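Local coordinates for protein intimin (Escherichia coli O127:H6 str. E2348/69, PDB 6TQD) that mediates adhesion of the bacterium as an outer-membrane adhesin, its extracellular juncture domains probably holding the passenger in an extended conformation, at residues G49-S54 with Q60-I65; A134-N139 with V146-N151; L26-K31 with D35-D40; I130-T135 with N200-V205. All blocks are in the same frame, centred on the assembly; numbering follows the deposited sequence.

Contact 1 (G49-S54 with Q60-I65); sequences GQIQHS and QDYQAI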
loop_
_atom_site.group_PDB
_atom_site.type_symbol
_atom_site.label_atom_id
_atom_site.label_comp_id
_atom_site.label_asym_id
_atom_site.label_seq_id
_atom_site.Cartn_x
_atom_site.Cartn_y
_atom_site.Cartn_z
ATOM N N GLY A 49 -8.283 -4.824 -12.750
ATOM C CA GLY A 49 -9.377 -4.345 -11.933
ATOM C C GLY A 49 -10.387 -3.620 -12.795
ATOM O O GLY A 49 -10.238 -3.507 -14.010
ATOM N N GLN A 50 -11.440 -3.119 -12.150
ATOM C CA GLN A 50 -12.476 -2.435 -12.906
ATOM C C GLN A 50 -13.415 -1.723 -11.955
ATOM O O GLN A 50 -13.475 -2.017 -10.762
ATOM C CB GLN A 50 -13.279 -3.418 -13.761
ATOM C CG GLN A 50 -14.076 -4.410 -12.952
ATOM C CD GLN A 50 -14.829 -5.387 -13.826
ATOM O OE1 GLN A 50 -15.841 -5.033 -14.435
ATOM N NE2 GLN A 50 -14.359 -6.627 -13.877
ATOM N N ILE A 51 -14.167 -0.781 -12.510
ATOM C CA ILE A 51 -15.320 -0.193 -11.843
ATOM C C ILE A 51 -16.567 -0.715 -12.525
ATOM O O ILE A 51 -16.656 -0.723 -13.760
ATOM C CB ILE A 51 -15.262 1.340 -11.853
ATOM C CG1 ILE A 51 -14.348 1.790 -10.722
ATOM C CG2 ILE A 51 -16.665 1.921 -11.706
ATOM C CD1 ILE A 51 -13.764 3.125 -10.922
ATOM N N GLN A 52 -17.525 -1.167 -11.720
ATOM C CA GLN A 52 -18.733 -1.783 -12.228
ATOM C C GLN A 52 -19.913 -1.345 -11.379
ATOM O O GLN A 52 -19.764 -1.016 -10.199
ATOM C CB GLN A 52 -18.675 -3.316 -12.194
ATOM C CG GLN A 52 -18.382 -3.866 -10.823
ATOM C CD GLN A 52 -18.371 -5.392 -10.795
ATOM O OE1 GLN A 52 -19.017 -6.002 -9.953
ATOM N NE2 GLN A 52 -17.727 -5.998 -11.781
ATOM N N HIS A 53 -21.093 -1.339 -11.994
ATOM C CA HIS A 53 -22.310 -1.126 -11.241
ATOM C C HIS A 53 -22.469 -2.226 -10.200
ATOM O O HIS A 53 -22.163 -3.395 -10.455
ATOM C CB HIS A 53 -23.495 -1.129 -12.208
ATOM C CG HIS A 53 -24.699 -0.415 -11.683
ATOM N ND1 HIS A 53 -25.693 -1.056 -10.976
ATOM C CD2 HIS A 53 -25.067 0.888 -11.756
ATOM C CE1 HIS A 53 -26.625 -0.181 -10.638
ATOM N NE2 HIS A 53 -26.272 1.004 -11.100
ATOM N N SER A 54 -22.924 -1.841 -9.006
ATOM C CA SER A 54 -23.066 -2.804 -7.916
ATOM C C SER A 54 -24.210 -3.783 -8.136
ATOM O O SER A 54 -24.320 -4.756 -7.383
ATOM C CB SER A 54 -23.284 -2.069 -6.591
ATOM O OG SER A 54 -22.228 -1.160 -6.325
ATOM N N GLN A 60 -26.431 5.505 -9.415
ATOM C CA GLN A 60 -25.171 6.007 -8.879
ATOM C C GLN A 60 -24.454 5.003 -7.984
ATOM O O GLN A 60 -23.540 5.392 -7.241
ATOM C CB GLN A 60 -25.342 7.324 -8.104
ATOM C CG GLN A 60 -26.159 7.224 -6.832
ATOM C CD GLN A 60 -25.974 8.438 -5.936
ATOM O OE1 GLN A 60 -25.153 8.421 -5.016
ATOM N NE2 GLN A 60 -26.718 9.492 -6.203
ATOM N N ASP A 61 -24.834 3.725 -8.032
ATOM C CA ASP A 61 -24.295 2.705 -7.132
ATOM C C ASP A 61 -23.219 1.917 -7.868
ATOM O O ASP A 61 -23.522 1.004 -8.643
ATOM C CB ASP A 61 -25.410 1.785 -6.642
ATOM C CG ASP A 61 -24.933 0.791 -5.601
ATOM O OD1 ASP A 61 -23.802 0.950 -5.097
ATOM O OD2 ASP A 61 -25.691 -0.153 -5.291
ATOM N N TYR A 62 -21.958 2.256 -7.601
ATOM C CA TYR A 62 -20.817 1.641 -8.255
ATOM C C TYR A 62 -19.835 1.116 -7.220
ATOM O O TYR A 62 -19.839 1.528 -6.058
ATOM C CB TYR A 62 -20.108 2.657 -9.166
ATOM C CG TYR A 62 -20.876 2.872 -10.437
ATOM C CD1 TYR A 62 -21.894 3.820 -10.508
ATOM C CD2 TYR A 62 -20.609 2.116 -11.555
ATOM C CE1 TYR A 62 -22.615 3.990 -11.672
ATOM C CE2 TYR A 62 -21.294 2.291 -12.715
ATOM C CZ TYR A 62 -22.317 3.221 -12.765
ATOM O OH TYR A 62 -23.009 3.389 -13.939
ATOM N N GLN A 63 -19.000 0.196 -7.665
ATOM C CA GLN A 63 -17.972 -0.392 -6.819
ATOM C C GLN A 63 -16.731 -0.636 -7.658
ATOM O O GLN A 63 -16.803 -0.807 -8.879
ATOM C CB GLN A 63 -18.440 -1.718 -6.215
ATOM C CG GLN A 63 -18.732 -2.801 -7.233
ATOM C CD GLN A 63 -19.591 -3.926 -6.663
ATOM O OE1 GLN A 63 -20.118 -3.826 -5.554
ATOM N NE2 GLN A 63 -19.702 -5.011 -7.413
ATOM N N ALA A 64 -15.590 -0.664 -6.992
ATOM C CA ALA A 64 -14.324 -0.952 -7.635
ATOM C C ALA A 64 -13.890 -2.353 -7.239
ATOM O O ALA A 64 -13.945 -2.707 -6.055
ATOM C CB ALA A 64 -13.258 0.062 -7.219
ATOM N N ILE A 65 -13.497 -3.143 -8.229
ATOM C CA ILE A 65 -12.821 -4.419 -8.026
ATOM C C ILE A 65 -11.333 -4.126 -8.145
ATOM O O ILE A 65 -10.850 -3.746 -9.213
ATOM C CB ILE A 65 -13.265 -5.466 -9.049
ATOM C CG1 ILE A 65 -14.797 -5.555 -9.111
ATOM C CG2 ILE A 65 -12.635 -6.816 -8.709
ATOM C CD1 ILE A 65 -15.472 -5.713 -7.774
#

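Contact 2 (A134-N139 with V146-N151); sequences ATVKKN and VPVSFN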
loop_
_atom_site.group_PDB
_atom_site.type_symbol
_atom_site.label_atom_id
_atom_site.label_comp_id
_atom_site.label_asym_id
_atom_site.label_seq_id
_atom_site.Cartn_x
_atom_site.Cartn_y
_atom_site.Cartn_z
ATOM N N ALA A 134 13.890 -0.697 6.265
ATOM C CA ALA A 134 12.454 -0.789 6.445
ATOM C C ALA A 134 11.808 0.464 5.881
ATOM O O ALA A 134 12.296 1.580 6.103
ATOM C CB ALA A 134 12.100 -0.887 7.926
ATOM N N THR A 135 10.730 0.273 5.131
ATOM C CA THR A 135 9.918 1.362 4.613
ATOM C C THR A 135 8.583 1.360 5.335
ATOM O O THR A 135 7.932 0.314 5.440
ATOM C CB THR A 135 9.703 1.207 3.107
ATOM O OG1 THR A 135 10.967 1.123 2.440
ATOM C CG2 THR A 135 8.951 2.423 2.563
ATOM N N VAL A 136 8.183 2.524 5.840
ATOM C CA VAL A 136 6.933 2.693 6.570
ATOM C C VAL A 136 5.998 3.547 5.729
ATOM O O VAL A 136 6.360 4.659 5.334
ATOM C CB VAL A 136 7.165 3.350 7.948
ATOM C CG1 VAL A 136 5.827 3.585 8.654
ATOM C CG2 VAL A 136 8.081 2.487 8.798
ATOM N N LYS A 137 4.787 3.047 5.490
ATOM C CA LYS A 137 3.795 3.784 4.719
ATOM C C LYS A 137 2.447 3.686 5.420
ATOM O O LYS A 137 2.204 2.798 6.243
ATOM C CB LYS A 137 3.634 3.231 3.290
ATOM C CG LYS A 137 4.922 3.155 2.500
ATOM C CD LYS A 137 4.656 2.620 1.108
ATOM C CE LYS A 137 5.936 2.359 0.343
ATOM N NZ LYS A 137 5.644 1.771 -0.996
ATOM N N LYS A 138 1.561 4.619 5.074
ATOM C CA LYS A 138 0.139 4.536 5.395
ATOM C C LYS A 138 -0.589 4.706 4.075
ATOM O O LYS A 138 -0.443 5.750 3.432
ATOM C CB LYS A 138 -0.271 5.646 6.363
ATOM C CG LYS A 138 -1.777 5.719 6.643
ATOM C CD LYS A 138 -2.088 6.898 7.553
ATOM C CE LYS A 138 -3.585 7.091 7.748
ATOM N NZ LYS A 138 -3.862 8.266 8.625
ATOM N N ASN A 139 -1.315 3.670 3.663
ATOM C CA ASN A 139 -2.036 3.668 2.383
ATOM C C ASN A 139 -1.113 4.086 1.238
ATOM O O ASN A 139 -1.453 4.918 0.390
ATOM C CB ASN A 139 -3.279 4.549 2.460
ATOM C CG ASN A 139 -4.278 4.058 3.505
ATOM O OD1 ASN A 139 -4.356 2.872 3.788
ATOM N ND2 ASN A 139 -5.021 4.982 4.097
ATOM N N VAL A 146 8.951 8.054 12.041
ATOM C CA VAL A 146 8.236 6.984 12.741
ATOM C C VAL A 146 9.253 6.022 13.341
ATOM O O VAL A 146 10.136 5.544 12.618
ATOM C CB VAL A 146 7.287 6.227 11.796
ATOM C CG1 VAL A 146 6.588 5.088 12.539
ATOM C CG2 VAL A 146 6.281 7.176 11.176
ATOM N N PRO A 147 9.167 5.694 14.634
ATOM C CA PRO A 147 10.102 4.705 15.203
ATOM C C PRO A 147 9.815 3.300 14.695
ATOM O O PRO A 147 8.674 2.836 14.718
ATOM C CB PRO A 147 9.855 4.802 16.714
ATOM C CG PRO A 147 9.182 6.130 16.920
ATOM C CD PRO A 147 8.390 6.384 15.679
ATOM N N VAL A 148 10.869 2.608 14.280
ATOM C CA VAL A 148 10.792 1.230 13.810
ATOM C C VAL A 148 11.623 0.373 14.746
ATOM O O VAL A 148 12.782 0.694 15.010
ATOM C CB VAL A 148 11.312 1.102 12.372
ATOM C CG1 VAL A 148 11.242 -0.323 11.921
ATOM C CG2 VAL A 148 10.513 2.000 11.424
ATOM N N SER A 149 11.041 -0.722 15.229
ATOM C CA SER A 149 11.702 -1.643 16.143
ATOM C C SER A 149 12.223 -2.840 15.366
ATOM O O SER A 149 11.492 -3.420 14.557
ATOM C CB SER A 149 10.716 -2.131 17.207
ATOM O OG SER A 149 10.369 -1.083 18.092
ATOM N N PHE A 150 13.482 -3.213 15.623
ATOM C CA PHE A 150 14.143 -4.312 14.937
ATOM C C PHE A 150 14.450 -5.443 15.913
ATOM O O PHE A 150 14.856 -5.201 17.054
ATOM C CB PHE A 150 15.461 -3.872 14.290
ATOM C CG PHE A 150 15.310 -2.715 13.345
ATOM C CD1 PHE A 150 15.875 -1.487 13.651
ATOM C CD2 PHE A 150 14.630 -2.856 12.149
ATOM C CE1 PHE A 150 15.750 -0.429 12.787
ATOM C CE2 PHE A 150 14.492 -1.793 11.284
ATOM C CZ PHE A 150 15.064 -0.573 11.604
ATOM N N ASN A 151 14.259 -6.679 15.461
ATOM C CA ASN A 151 14.466 -7.837 16.318
ATOM C C ASN A 151 14.898 -9.036 15.489
ATOM O O ASN A 151 14.433 -9.224 14.366
ATOM C CB ASN A 151 13.179 -8.184 17.081
ATOM C CG ASN A 151 12.825 -7.148 18.126
ATOM O OD1 ASN A 151 11.969 -6.289 17.902
ATOM N ND2 ASN A 151 13.492 -7.214 19.271
#

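Contact 3 (L26-K31 with D35-D40); sequences LIVKSK and DRIVWD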
loop_
_atom_site.group_PDB
_atom_site.type_symbol
_atom_site.label_atom_id
_atom_site.label_comp_id
_atom_site.label_asym_id
_atom_site.label_seq_id
_atom_site.Cartn_x
_atom_site.Cartn_y
_atom_site.Cartn_z
ATOM N N LEU A 26 -20.734 8.391 -4.180
ATOM C CA LEU A 26 -20.914 9.539 -5.055
ATOM C C LEU A 26 -21.959 10.461 -4.446
ATOM O O LEU A 26 -22.960 9.996 -3.879
ATOM C CB LEU A 26 -21.416 9.080 -6.429
ATOM C CG LEU A 26 -20.567 8.048 -7.184
ATOM C CD1 LEU A 26 -21.233 7.710 -8.523
ATOM C CD2 LEU A 26 -19.156 8.530 -7.388
ATOM N N ILE A 27 -21.748 11.770 -4.573
ATOM C CA ILE A 27 -22.712 12.767 -4.108
ATOM C C ILE A 27 -23.111 13.607 -5.315
ATOM O O ILE A 27 -22.317 14.421 -5.806
ATOM C CB ILE A 27 -22.151 13.636 -2.976
ATOM C CG1 ILE A 27 -21.795 12.766 -1.764
ATOM C CG2 ILE A 27 -23.165 14.694 -2.567
ATOM C CD1 ILE A 27 -21.142 13.516 -0.621
ATOM N N VAL A 28 -24.346 13.423 -5.781
ATOM C CA VAL A 28 -24.870 14.063 -6.973
ATOM C C VAL A 28 -25.929 15.074 -6.569
ATOM O O VAL A 28 -26.780 14.792 -5.717
ATOM C CB VAL A 28 -25.492 13.020 -7.922
ATOM C CG1 VAL A 28 -26.271 13.697 -9.043
ATOM C CG2 VAL A 28 -24.422 12.097 -8.480
ATOM N N LYS A 29 -25.891 16.242 -7.198
ATOM C CA LYS A 29 -26.982 17.209 -7.128
ATOM C C LYS A 29 -27.381 17.515 -8.561
ATOM O O LYS A 29 -26.539 17.924 -9.360
ATOM C CB LYS A 29 -26.560 18.497 -6.421
ATOM C CG LYS A 29 -26.177 18.330 -4.958
ATOM C CD LYS A 29 -27.314 17.756 -4.128
ATOM C CE LYS A 29 -27.047 17.918 -2.636
ATOM N NZ LYS A 29 -25.706 17.400 -2.227
ATOM N N SER A 30 -28.658 17.303 -8.880
ATOM C CA SER A 30 -29.139 17.418 -10.255
ATOM C C SER A 30 -30.506 18.085 -10.269
ATOM O O SER A 30 -31.465 17.550 -9.709
ATOM C CB SER A 30 -29.240 16.043 -10.903
ATOM O OG SER A 30 -29.827 16.119 -12.186
ATOM N N LYS A 31 -30.587 19.248 -10.910
ATOM C CA LYS A 31 -31.875 19.930 -11.051
ATOM C C LYS A 31 -32.855 19.117 -11.890
ATOM O O LYS A 31 -34.062 19.098 -11.600
ATOM C CB LYS A 31 -31.656 21.316 -11.655
ATOM C CG LYS A 31 -32.933 22.124 -11.870
ATOM C CD LYS A 31 -32.617 23.491 -12.472
ATOM C CE LYS A 31 -33.891 24.258 -12.814
ATOM N NZ LYS A 31 -33.599 25.547 -13.507
ATOM N N ASP A 35 -29.284 10.813 -14.811
ATOM C CA ASP A 35 -29.483 9.734 -15.767
ATOM C C ASP A 35 -28.478 8.604 -15.585
ATOM O O ASP A 35 -28.863 7.428 -15.567
ATOM C CB ASP A 35 -29.429 10.286 -17.202
ATOM C CG ASP A 35 -29.682 9.213 -18.249
ATOM O OD1 ASP A 35 -30.852 8.835 -18.433
ATOM O OD2 ASP A 35 -28.699 8.737 -18.863
ATOM N N ARG A 36 -27.193 8.928 -15.446
ATOM C CA ARG A 36 -26.163 7.898 -15.407
ATOM C C ARG A 36 -24.836 8.505 -14.983
ATOM O O ARG A 36 -24.653 9.729 -14.983
ATOM C CB ARG A 36 -25.995 7.255 -16.783
ATOM C CG ARG A 36 -25.429 8.215 -17.803
ATOM C CD ARG A 36 -25.462 7.625 -19.184
ATOM N NE ARG A 36 -24.789 8.475 -20.163
ATOM C CZ ARG A 36 -25.311 9.561 -20.709
ATOM N NH1 ARG A 36 -26.526 9.970 -20.372
ATOM N NH2 ARG A 36 -24.603 10.244 -21.602
ATOM N N ILE A 37 -23.900 7.614 -14.629
ATOM C CA ILE A 37 -22.502 7.930 -14.390
ATOM C C ILE A 37 -21.689 7.185 -15.443
ATOM O O ILE A 37 -21.920 5.988 -15.670
ATOM C CB ILE A 37 -22.045 7.470 -12.989
ATOM C CG1 ILE A 37 -22.999 7.936 -11.886
ATOM C CG2 ILE A 37 -20.643 7.947 -12.728
ATOM C CD1 ILE A 37 -23.082 9.442 -11.707
ATOM N N VAL A 38 -20.730 7.873 -16.051
ATOM C CA VAL A 38 -19.845 7.300 -17.062
ATOM C C VAL A 38 -18.406 7.356 -16.558
ATOM O O VAL A 38 -17.920 8.421 -16.149
ATOM C CB VAL A 38 -19.983 8.039 -18.407
ATOM C CG1 VAL A 38 -18.954 7.542 -19.392
ATOM C CG2 VAL A 38 -21.392 7.863 -18.973
ATOM N N TRP A 39 -17.722 6.210 -16.593
ATOM C CA TRP A 39 -16.410 6.056 -15.978
ATOM C C TRP A 39 -15.314 5.819 -17.007
ATOM O O TRP A 39 -15.522 5.122 -18.002
ATOM C CB TRP A 39 -16.376 4.836 -15.040
ATOM C CG TRP A 39 -17.183 4.965 -13.824
ATOM C CD1 TRP A 39 -18.490 4.614 -13.682
ATOM C CD2 TRP A 39 -16.759 5.473 -12.555
ATOM N NE1 TRP A 39 -18.913 4.867 -12.400
ATOM C CE2 TRP A 39 -17.871 5.391 -11.683
ATOM C CE3 TRP A 39 -15.543 5.963 -12.066
ATOM C CZ2 TRP A 39 -17.805 5.791 -10.360
ATOM C CZ3 TRP A 39 -15.482 6.372 -10.733
ATOM C CH2 TRP A 39 -16.603 6.286 -9.908
ATOM N N ASP A 40 -14.147 6.381 -16.745
ATOM C CA ASP A 40 -12.880 5.977 -17.364
ATOM C C ASP A 40 -12.085 5.262 -16.277
ATOM O O ASP A 40 -11.539 5.904 -15.377
ATOM C CB ASP A 40 -12.104 7.164 -17.922
ATOM C CG ASP A 40 -10.710 6.773 -18.443
ATOM O OD1 ASP A 40 -10.280 5.618 -18.255
ATOM O OD2 ASP A 40 -10.035 7.634 -19.053
#

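Contact 4 (I130-T135 with N200-V205); sequences ITYTAT and NAVIFV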
loop_
_atom_site.group_PDB
_atom_site.type_symbol
_atom_site.label_atom_id
_atom_site.label_comp_id
_atom_site.label_asym_id
_atom_site.label_seq_id
_atom_site.Cartn_x
_atom_site.Cartn_y
_atom_site.Cartn_z
ATOM N N ILE A 130 25.383 -6.901 6.930
ATOM C CA ILE A 130 24.202 -6.886 6.069
ATOM C C ILE A 130 23.326 -5.738 6.544
ATOM O O ILE A 130 22.958 -5.676 7.722
ATOM C CB ILE A 130 23.453 -8.223 6.135
ATOM C CG1 ILE A 130 24.350 -9.362 5.626
ATOM C CG2 ILE A 130 22.156 -8.143 5.337
ATOM C CD1 ILE A 130 23.703 -10.732 5.700
ATOM N N THR A 131 22.991 -4.821 5.638
ATOM C CA THR A 131 22.233 -3.629 5.997
ATOM C C THR A 131 20.788 -3.798 5.557
ATOM O O THR A 131 20.516 -4.091 4.385
ATOM C CB THR A 131 22.829 -2.375 5.366
ATOM O OG1 THR A 131 24.190 -2.240 5.808
ATOM C CG2 THR A 131 22.042 -1.148 5.770
ATOM N N TYR A 132 19.873 -3.587 6.491
ATOM C CA TYR A 132 18.440 -3.730 6.258
ATOM C C TYR A 132 17.788 -2.361 6.189
ATOM O O TYR A 132 18.168 -1.441 6.912
ATOM C CB TYR A 132 17.789 -4.523 7.386
ATOM C CG TYR A 132 18.114 -5.996 7.404
ATOM C CD1 TYR A 132 19.342 -6.462 7.867
ATOM C CD2 TYR A 132 17.183 -6.929 6.977
ATOM C CE1 TYR A 132 19.628 -7.821 7.884
ATOM C CE2 TYR A 132 17.460 -8.283 6.993
ATOM C CZ TYR A 132 18.684 -8.726 7.453
ATOM O OH TYR A 132 18.979 -10.075 7.478
ATOM N N THR A 133 16.774 -2.242 5.332
ATOM C CA THR A 133 16.017 -1.013 5.167
ATOM C C THR A 133 14.546 -1.359 5.329
ATOM O O THR A 133 14.033 -2.222 4.618
ATOM C CB THR A 133 16.251 -0.393 3.787
ATOM O OG1 THR A 133 17.640 -0.102 3.610
ATOM C CG2 THR A 133 15.444 0.897 3.637
ATOM N N ALA A 134 13.890 -0.697 6.265
ATOM C CA ALA A 134 12.454 -0.789 6.445
ATOM C C ALA A 134 11.808 0.464 5.881
ATOM O O ALA A 134 12.296 1.580 6.103
ATOM C CB ALA A 134 12.100 -0.887 7.926
ATOM N N THR A 135 10.730 0.273 5.131
ATOM C CA THR A 135 9.918 1.362 4.613
ATOM C C THR A 135 8.583 1.360 5.335
ATOM O O THR A 135 7.932 0.314 5.440
ATOM C CB THR A 135 9.703 1.207 3.107
ATOM O OG1 THR A 135 10.967 1.123 2.440
ATOM C CG2 THR A 135 8.951 2.423 2.563
ATOM N N ASN A 200 13.277 -11.544 4.422
ATOM C CA ASN A 200 13.704 -12.846 3.939
ATOM C C ASN A 200 14.968 -13.275 4.681
ATOM O O ASN A 200 15.776 -12.448 5.105
ATOM C CB ASN A 200 13.994 -12.793 2.440
ATOM C CG ASN A 200 12.735 -12.721 1.601
ATOM O OD1 ASN A 200 11.638 -13.036 2.067
ATOM N ND2 ASN A 200 12.889 -12.311 0.348
ATOM N N ALA A 201 15.125 -14.582 4.852
ATOM C CA ALA A 201 16.297 -15.095 5.536
ATOM C C ALA A 201 17.542 -14.720 4.754
ATOM O O ALA A 201 17.525 -14.671 3.522
ATOM C CB ALA A 201 16.216 -16.617 5.645
ATOM N N VAL A 202 18.619 -14.436 5.486
ATOM C CA VAL A 202 19.954 -14.292 4.929
ATOM C C VAL A 202 20.797 -15.399 5.538
ATOM O O VAL A 202 20.425 -16.016 6.531
ATOM C CB VAL A 202 20.567 -12.912 5.213
ATOM C CG1 VAL A 202 19.705 -11.812 4.610
ATOM C CG2 VAL A 202 20.733 -12.694 6.712
ATOM N N ILE A 203 21.944 -15.655 4.925
ATOM C CA ILE A 203 22.822 -16.733 5.363
ATOM C C ILE A 203 24.222 -16.178 5.567
ATOM O O ILE A 203 24.761 -15.497 4.686
ATOM C CB ILE A 203 22.823 -17.910 4.364
ATOM C CG1 ILE A 203 23.626 -19.079 4.933
ATOM C CG2 ILE A 203 23.385 -17.472 3.016
ATOM C CD1 ILE A 203 23.339 -20.402 4.242
ATOM N N PHE A 204 24.826 -16.498 6.708
ATOM C CA PHE A 204 26.233 -16.187 6.954
ATOM C C PHE A 204 27.050 -17.438 6.654
ATOM O O PHE A 204 26.689 -18.540 7.085
ATOM C CB PHE A 204 26.435 -15.731 8.399
ATOM C CG PHE A 204 25.901 -14.346 8.680
ATOM C CD1 PHE A 204 26.687 -13.226 8.467
ATOM C CD2 PHE A 204 24.606 -14.163 9.140
ATOM C CE1 PHE A 204 26.209 -11.959 8.721
ATOM C CE2 PHE A 204 24.120 -12.895 9.393
ATOM C CZ PHE A 204 24.916 -11.791 9.182
ATOM N N VAL A 205 28.145 -17.262 5.907
ATOM C CA VAL A 205 28.890 -18.367 5.315
ATOM C C VAL A 205 30.331 -18.358 5.811
ATOM O O VAL A 205 30.961 -17.299 5.912
ATOM C CB VAL A 205 28.852 -18.284 3.772
ATOM C CG1 VAL A 205 29.472 -19.527 3.147
ATOM C CG2 VAL A 205 27.421 -18.093 3.276
HETATM O O HOH W 1 16.896 -11.783 7.497
#

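Contact 1 (G49-S54 with Q60-I65)
Gln52 and Gln63 sit directly across from each other in an antiparallel hydrogen-bonded pair, and their side chains run out over the same face of the sheet. Following Gln52 outward, CB leaves the backbone and CG takes the position between the backbone N and the carbonyl carbon (chi1 56°), which lays it 3.8 Å from Gln63 CG. CD comes next, 4.0 Å from Ile65 CG1. At the tip OE1 accepts from Gln63 NE2 at 2.8 Å; the bond is bent at the hydrogen (147°), and the oxygen lies almost in the amide plane of Gln63. The other branch, Gln52 NE2, turns back along its own strand to a weak bond with Gln50 OE1. The amide planes of Gln52 and Gln63 are turned only slightly against each other. Strands 50-53 and 62-65 form a beta hairpin at the edge of a four-stranded antiparallel sheet, 50-53 being the outermost strand, and the Gln50-Ile65 and Gln52-Gln63 pairs carry the reciprocal N-H to O bonds. On the other face, Ile51 CG1 packs on Ala64 CB at 4.1 Å. Towards the turn, His53 directs its edge at the face of Tyr62 in a T-shaped stack, planes 79° apart, with CD2 3.7 Å from Tyr62 CZ. Asp61 O lies over the centre of one imidazole face, while His53 NE2 and ND1 bond to Ser58 and Gly55 of the connecting loop. Asp61 O also receives the nearly straight bond from Ser54 N, 2.9 Å long, and Asp61 OD2 is taken by Ser56.

Contact 2 (A134-N139 with V146-N151)
Strands 134-138 and 147-151 run roughly antiparallel, at 136°, but their axes come no closer than 9.1 Å and no hydrogen bond joins them, so they meet purely through side chains across the space between two sheets. Val136 and Val148 make the tightest touch: both have CG1 anti to the backbone N (chi1 177° and 179°), which leaves the CG2 methyls to face each other at 3.6 Å, with the two side chains running antiparallel past one another. The remaining branch of each valine finds a different partner. Val136 CG1 lies 4.2 Å from Val146 CG1, and Val148 CG1 is 4.1 Å from Ala134 CB. That same alanine methyl sits near the plane of the Phe150 ring, at its edge, 4.2 Å from CE2. This is the core of a beta sandwich, in keeping with a bacterial Ig-like domain, with strand 130-138 in one sheet and strand 147-154 in the other. Ala188 of strand 182-189 adjoins Ala134, Val148 and Phe150, strand 111-117 brings Phe115 onto Ala134 and Val112 onto Val136, and Ala164 of strand 163-165 packs on Phe150.

Contact 3 (L26-K31 with D35-D40)
Leu26 and Ile37 meet tip to tip, and the contact between the segments is wholly apolar. Leu26 CD1 reaches Ile37 CG1 at 3.8 Å and lies slightly farther from CD1 of the same isoleucine. The first torsion of Leu26 (chi1 -56°) sets CG anti to the carbonyl carbon, and beyond it the side chain forks: the extended second torsion carries CD1 to Ile37, while CD2 approaches the indole of Trp39 obliquely, 4.2 Å from CH2. A looser touch, Val28 CG2 to Ile37 CD1 at 4.4 Å, extends the packing one step along. The segments lie on strands 21-30 and 34-40, which follow one another in the chain yet belong to different four-stranded sheets, so this is face-to-face packing within a beta sandwich and no backbone bonds cross it. Ile10 and Gln60 adjoin Leu26, while Ala83 and Ala81 of strand 76-85 back Ile37 and Trp39. No polar bond crosses between the segments; the salt bridge lies inside 35-40, from Arg36 NH1 to Asp35 OD2 at 2.9 Å. A classic beta bulge sets these two residues together opposite Tyr84 of strand 76-85. The aspartate oxygen lies close to the guanidinium plane, but the donor comes from above the carboxylate plane. A cation-pi contact to Tyr84 also holds the Arg36 guanidinium.

Contact 4 (I130-T135 with N200-V205)
Val202 points into the domain between two side chains that come up from the facing strand, Ile130 and Tyr132. Ile130 meets it tip to tip, CD1 standing 3.7 Å from Val202 CG2. Tyr132, from the same strand as Ile130, points against Val202, so its phenol end meets the valine methyls: OH lies 3.2 Å from CG2 and slightly farther from CG1. Val202 CG2 occupies the position between its own backbone N and carbonyl carbon, and from there it touches both Ile130 and the phenol. Strands 130-135 and 202-205 run nearly antiparallel (169°), yet their axes come no closer than 10.5 Å, as befits strands from the two opposed sheets of an Ig-like sandwich. Phe204, two residues along, leaves its strand obliquely and brings its ring back toward Ile130, whose CD1 lies 3.8 Å from CZ, so that one methyl serves both Val202 and Phe204. Leu176, Val184 and Ala122 pack round Phe204, while the Tyr132 ring meets that of Phe115. The phenol oxygen has its polar need met by a water: Tyr132 OH donates to it at 2.7 Å, and the water donates in turn to Asn200 O at the same distance.

Overall arrangement
The four contacts divide between two beta-sandwich domains in series along the chain, the second of the bacterial Ig-like family and the first probably similar. Contacts 3 and 1 belong to the first; their centres are about 13 Å apart and they touch, Ile51 and Tyr62 of the hairpin packing against Trp39. Contacts 2 and 4 both use strand 130-138 in the second domain, with centres about 16 Å apart. No contact of one domain touches a contact of the other: contacts 1 and 2 come nearest, about 14 Å between nearest atoms, and centres of contacts 3 and 4 are about 51 Å apart, consistent with an extended arrangement. The bound sodium ion belongs to the first-domain end, about 9 Å from the Leu26 side chain and 13 Å from that of Ile51.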